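Local coordinates for SVP1-like protein 2 (Kluyveromyces lactis, PDB 4V16) that probably binds phosphoinositides such as phosphatidylinositol 3,5-bisphosphate through its beta-propeller, bringing it to membranes in protein transport, at residues V206-D210 with N211-V215; E217-R220 with G221-R224. All coordinates share one frame; numbering follows the deposited sequence.

Contact 1: residues V206-D210 with N211-V215; sequences VFQTD and NGVLV
Phe207, with CG anti to its carbonyl carbon (chi1 -57°), and Leu214, with CG anti to its backbone N (chi1 180°), bring ring and isobutyl group together on one face of a beta hairpin. The hairpin joins strands 203-208 and 214-219, the third and fourth strands of one four-stranded blade in this seven-bladed PROPPIN propeller. Leu214 CD1 comes in over a face of the Phe207 ring as a CH-pi contact, 4.1 Å from the centroid and offset toward the rim, nearest to CE2. The two residues sit directly opposite each other as an antiparallel non-hydrogen-bonded pair, with side chains on the same face. Backbone bonds flank the pair: Val215 N donates to Val206 O at 2.6 Å, and Gln208 N to Val213 O at 3.0 Å. Val206 also bonds Arg216 through its backbone, which together with the helical backbone angles of Val215 resembles a classic bulge. At the turn, Gly212 N reaches back to Gln208 O, an i to i+4 bond that closes the chain reversal; Gly212 takes the positive phi (79°) that glycine accepts readily. Thr209 OG1 ties the turn to Gly191 O, in the turn before strand 193-198. That strand, the neighbour in the sheet, meets side chains on both faces: Phe207 touches Thr196, while Val206 and Val215 touch Met193. On the face of Val206 and Gln208 the packing is aliphatic. Val215 CB stands 4.2 Å from Val206 CG1, and the long Gln208 chain lies side by side with Val213, its CB 3.7 Å from Val213 CG2. Running across Val215 at about a right angle, the same chain brings Gln208 CG to 3.6 Å from Val215 CG2.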
loop_
_atom_site.group_PDB
_atom_site.type_symbol
_atom_site.label_atom_id
_atom_site.label_comp_id
_atom_site.label_asym_id
_atom_site.label_seq_id
_atom_site.Cartn_x
_atom_site.Cartn_y
_atom_site.Cartn_z
ATOM N N VAL A 206 11.386 11.805 4.062
ATOM C CA VAL A 206 10.909 11.913 2.686
ATOM C C VAL A 206 12.075 12.217 1.750
ATOM O O VAL A 206 12.828 13.164 1.979
ATOM C CB VAL A 206 9.839 13.010 2.543
ATOM C CG1 VAL A 206 9.335 13.088 1.107
ATOM C CG2 VAL A 206 8.683 12.749 3.496
ATOM N N PHE A 207 12.213 11.416 0.695
ATOM C CA PHE A 207 13.308 11.567 -0.261
ATOM C C PHE A 207 12.793 11.786 -1.680
ATOM O O PHE A 207 11.694 11.347 -2.024
ATOM C CB PHE A 207 14.211 10.333 -0.243
ATOM C CG PHE A 207 14.789 10.018 1.104
ATOM C CD1 PHE A 207 14.113 9.192 1.986
ATOM C CD2 PHE A 207 16.016 10.534 1.482
ATOM C CE1 PHE A 207 14.646 8.895 3.225
ATOM C CE2 PHE A 207 16.552 10.241 2.719
ATOM C CZ PHE A 207 15.868 9.420 3.592
ATOM N N GLN A 208 13.597 12.463 -2.497
ATOM C CA GLN A 208 13.320 12.588 -3.927
ATOM C C GLN A 208 13.786 11.343 -4.673
ATOM O O GLN A 208 14.925 10.909 -4.515
ATOM C CB GLN A 208 14.006 13.826 -4.507
ATOM C CG GLN A 208 13.198 15.105 -4.388
ATOM C CD GLN A 208 13.924 16.308 -4.957
ATOM O OE1 GLN A 208 14.758 16.178 -5.855
ATOM N NE2 GLN A 208 13.615 17.489 -4.433
ATOM N N THR A 209 12.909 10.776 -5.492
ATOM C CA THR A 209 13.255 9.588 -6.266
ATOM C C THR A 209 14.258 9.903 -7.373
ATOM O O THR A 209 14.862 8.998 -7.946
ATOM C CB THR A 209 12.013 8.950 -6.905
ATOM O OG1 THR A 209 11.332 9.920 -7.709
ATOM C CG2 THR A 209 11.073 8.428 -5.838
ATOM N N ASP A 210 14.426 11.186 -7.675
ATOM C CA ASP A 210 15.338 11.613 -8.730
ATOM C C ASP A 210 16.791 11.391 -8.328
ATOM O O ASP A 210 17.591 10.878 -9.111
ATOM C CB ASP A 210 15.117 13.090 -9.064
ATOM C CG ASP A 210 13.657 13.425 -9.290
ATOM O OD1 ASP A 210 12.895 12.525 -9.706
ATOM O OD2 ASP A 210 13.272 14.588 -9.050
ATOM N N ASN A 211 17.119 11.779 -7.098
ATOM C CA ASN A 211 18.500 11.775 -6.627
ATOM C C ASN A 211 18.659 11.303 -5.181
ATOM O O ASN A 211 19.778 11.211 -4.675
ATOM C CB ASN A 211 19.087 13.178 -6.772
ATOM C CG ASN A 211 18.152 14.257 -6.256
ATOM O OD1 ASN A 211 16.930 14.099 -6.278
ATOM N ND2 ASN A 211 18.722 15.361 -5.792
ATOM N N GLY A 212 17.545 11.013 -4.515
ATOM C CA GLY A 212 17.582 10.476 -3.166
ATOM C C GLY A 212 17.841 11.506 -2.078
ATOM O O GLY A 212 18.145 11.147 -0.939
ATOM N N VAL A 213 17.718 12.784 -2.418
ATOM C CA VAL A 213 17.954 13.847 -1.445
ATOM C C VAL A 213 16.808 13.950 -0.443
ATOM O O VAL A 213 15.635 13.899 -0.811
ATOM C CB VAL A 213 18.151 15.220 -2.128
ATOM C CG1 VAL A 213 19.489 15.263 -2.843
ATOM C CG2 VAL A 213 17.004 15.534 -3.088
ATOM N N LEU A 214 17.164 14.092 0.829
ATOM C CA LEU A 214 16.180 14.233 1.893
ATOM C C LEU A 214 15.396 15.532 1.746
ATOM O O LEU A 214 15.940 16.622 1.924
ATOM C CB LEU A 214 16.866 14.189 3.260
ATOM C CG LEU A 214 15.955 14.327 4.482
ATOM C CD1 LEU A 214 15.091 13.089 4.644
ATOM C CD2 LEU A 214 16.776 14.578 5.733
ATOM N N VAL A 215 14.113 15.407 1.426
ATOM C CA VAL A 215 13.235 16.564 1.309
ATOM C C VAL A 215 12.761 17.021 2.684
ATOM O O VAL A 215 12.805 18.211 2.996
ATOM C CB VAL A 215 12.006 16.255 0.430
ATOM C CG1 VAL A 215 11.054 17.449 0.385
ATOM C CG2 VAL A 215 12.444 15.875 -0.971
#

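Contact 2: residues E217-R220 with G221-R224; sequences EFRR and GLDR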
loop_
_atom_site.group_PDB
_atom_site.type_symbol
_atom_site.label_atom_id
_atom_site.label_comp_id
_atom_site.label_asym_id
_atom_site.label_seq_id
_atom_site.Cartn_x
_atom_site.Cartn_y
_atom_site.Cartn_z
ATOM N N GLU A 217 11.858 15.668 7.098
ATOM C CA GLU A 217 11.981 14.726 8.201
ATOM C C GLU A 217 10.947 15.057 9.269
ATOM O O GLU A 217 11.029 16.098 9.922
ATOM C CB GLU A 217 13.394 14.764 8.787
ATOM C CG GLU A 217 13.613 13.818 9.962
ATOM C CD GLU A 217 15.029 13.881 10.508
ATOM O OE1 GLU A 217 15.979 13.947 9.699
ATOM O OE2 GLU A 217 15.189 13.873 11.747
ATOM N N PHE A 218 9.976 14.165 9.436
ATOM C CA PHE A 218 8.902 14.359 10.402
ATOM C C PHE A 218 9.172 13.604 11.700
ATOM O O PHE A 218 9.962 12.661 11.730
ATOM C CB PHE A 218 7.569 13.906 9.809
ATOM C CG PHE A 218 7.178 14.647 8.565
ATOM C CD1 PHE A 218 6.816 15.983 8.625
ATOM C CD2 PHE A 218 7.162 14.006 7.337
ATOM C CE1 PHE A 218 6.454 16.668 7.483
ATOM C CE2 PHE A 218 6.799 14.685 6.192
ATOM C CZ PHE A 218 6.443 16.018 6.265
ATOM N N ARG A 219 8.507 14.032 12.768
ATOM C CA ARG A 219 8.614 13.377 14.064
ATOM C C ARG A 219 7.228 12.929 14.524
ATOM O O ARG A 219 6.385 13.753 14.879
ATOM C CB ARG A 219 9.253 14.318 15.086
ATOM C CG ARG A 219 9.603 13.658 16.405
ATOM C CD ARG A 219 10.895 14.220 16.977
ATOM N NE ARG A 219 11.247 13.593 18.247
ATOM C CZ ARG A 219 11.731 12.360 18.368
ATOM N NH1 ARG A 219 11.919 11.602 17.295
ATOM N NH2 ARG A 219 12.022 11.877 19.568
ATOM N N ARG A 220 6.992 11.620 14.500
ATOM C CA ARG A 220 5.688 11.075 14.864
ATOM C C ARG A 220 5.431 11.213 16.360
ATOM O O ARG A 220 4.331 11.563 16.776
ATOM C CB ARG A 220 5.584 9.606 14.453
ATOM C CG ARG A 220 4.225 8.968 14.751
ATOM C CD ARG A 220 4.362 7.511 15.151
ATOM N NE ARG A 220 5.237 7.329 16.310
ATOM C CZ ARG A 220 4.856 7.473 17.576
ATOM N NH1 ARG A 220 3.607 7.811 17.870
ATOM N NH2 ARG A 220 5.730 7.283 18.553
ATOM N N GLY A 221 6.449 10.924 17.162
ATOM C CA GLY A 221 6.321 10.982 18.605
ATOM C C GLY A 221 7.644 10.674 19.275
ATOM O O GLY A 221 8.626 10.368 18.601
ATOM N N LEU A 222 7.673 10.750 20.600
ATOM C CA LEU A 222 8.901 10.503 21.345
ATOM C C LEU A 222 9.130 9.011 21.544
ATOM O O LEU A 222 10.248 8.518 21.389
ATOM C CB LEU A 222 8.858 11.212 22.699
ATOM C CG LEU A 222 8.820 12.740 22.664
ATOM C CD1 LEU A 222 8.715 13.281 24.076
ATOM C CD2 LEU A 222 10.047 13.309 21.968
ATOM N N ASP A 223 8.064 8.293 21.886
ATOM C CA ASP A 223 8.165 6.865 22.162
ATOM C C ASP A 223 8.156 6.060 20.868
ATOM O O ASP A 223 7.667 6.523 19.837
ATOM C CB ASP A 223 7.031 6.407 23.088
ATOM C CG ASP A 223 5.675 6.967 22.687
ATOM O OD1 ASP A 223 5.446 7.200 21.481
ATOM O OD2 ASP A 223 4.836 7.176 23.589
ATOM N N ARG A 224 8.707 4.853 20.931
ATOM C CA ARG A 224 8.821 3.999 19.757
ATOM C C ARG A 224 7.548 3.194 19.523
ATOM O O ARG A 224 6.948 2.662 20.458
ATOM C CB ARG A 224 10.017 3.059 19.905
ATOM C CG ARG A 224 11.358 3.767 19.818
ATOM C CD ARG A 224 12.509 2.828 20.135
ATOM N NE ARG A 224 12.445 2.331 21.506
ATOM C CZ ARG A 224 13.370 1.561 22.070
ATOM N NH1 ARG A 224 14.444 1.191 21.384
ATOM N NH2 ARG A 224 13.220 1.158 23.325
#
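Arg219 lies against Gly221 O and Leu222, whereas Arg220 reaches Asp223, as strand 214-219 runs into the loop before strand 227-232. Each arginine starts with CG anti to the backbone N, but they bend differently after that. Arg219 turns at chi2 (144°) and otherwise runs on extended as far as NE, bringing its guanidinium alongside the following residues. Gly221 O lies over the centre of one face of this group, 3.6 Å from the plane, and Leu222 CD2 approaches Arg219 NH2 obliquely. Arg219 also packs against Leu203, Thr202 and Trp268. Arg220, buried, bends at both chi2 and chi3 (57°) and swings beside Gly221, whose CA lies over one face of its guanidinium. That leaves the edge of the group for Asp223, whose CG sits between its backbone N and carbonyl carbon (chi1 45°), turning the carboxylate back toward Arg220. Arg220 NH2 donates to Asp223 OD1 at 2.9 Å, a fairly straight hydrogen bond within a salt bridge. Asp223 OD1 lies in the guanidinium plane and is met nearly along its C-O axis, with the carboxylate and guanidinium close to coplanar. Both groups have a second partner. Arg220 NE is hydrogen-bonded to Gly201 O, which should limit rotation of the guanidinium, while Asp223 OD2 forms a salt bridge with Lys245 NZ; two basic groups would probably favour the charged carboxylate. Phe218, Arg219, Arg220 and Gly221 spell the FRRG signature of PROPPINs, whose two arginines are associated in this family with phosphoinositide recognition.

Contacts 1 and 2 follow one another along the chain, their centres about 20 Å apart and both using strand 214-219. Contact 1 closes the hairpin at the start of this strand; contact 2 leads its far end toward the next blade, passing from the WD 1 to the WD 2 repeat. A face of the blade joins them directly, Val206 CG2 of contact 1 packing 3.8 Å from Phe218 CE2 of contact 2; Phe218 also meets Phe251 of the following blade. Contact 2 carries the probable phosphoinositide-binding motif, and Arg219 is backbone-bonded to Glu267, which directly follows the engineered Gly-Ser linker replacing loop 6CD.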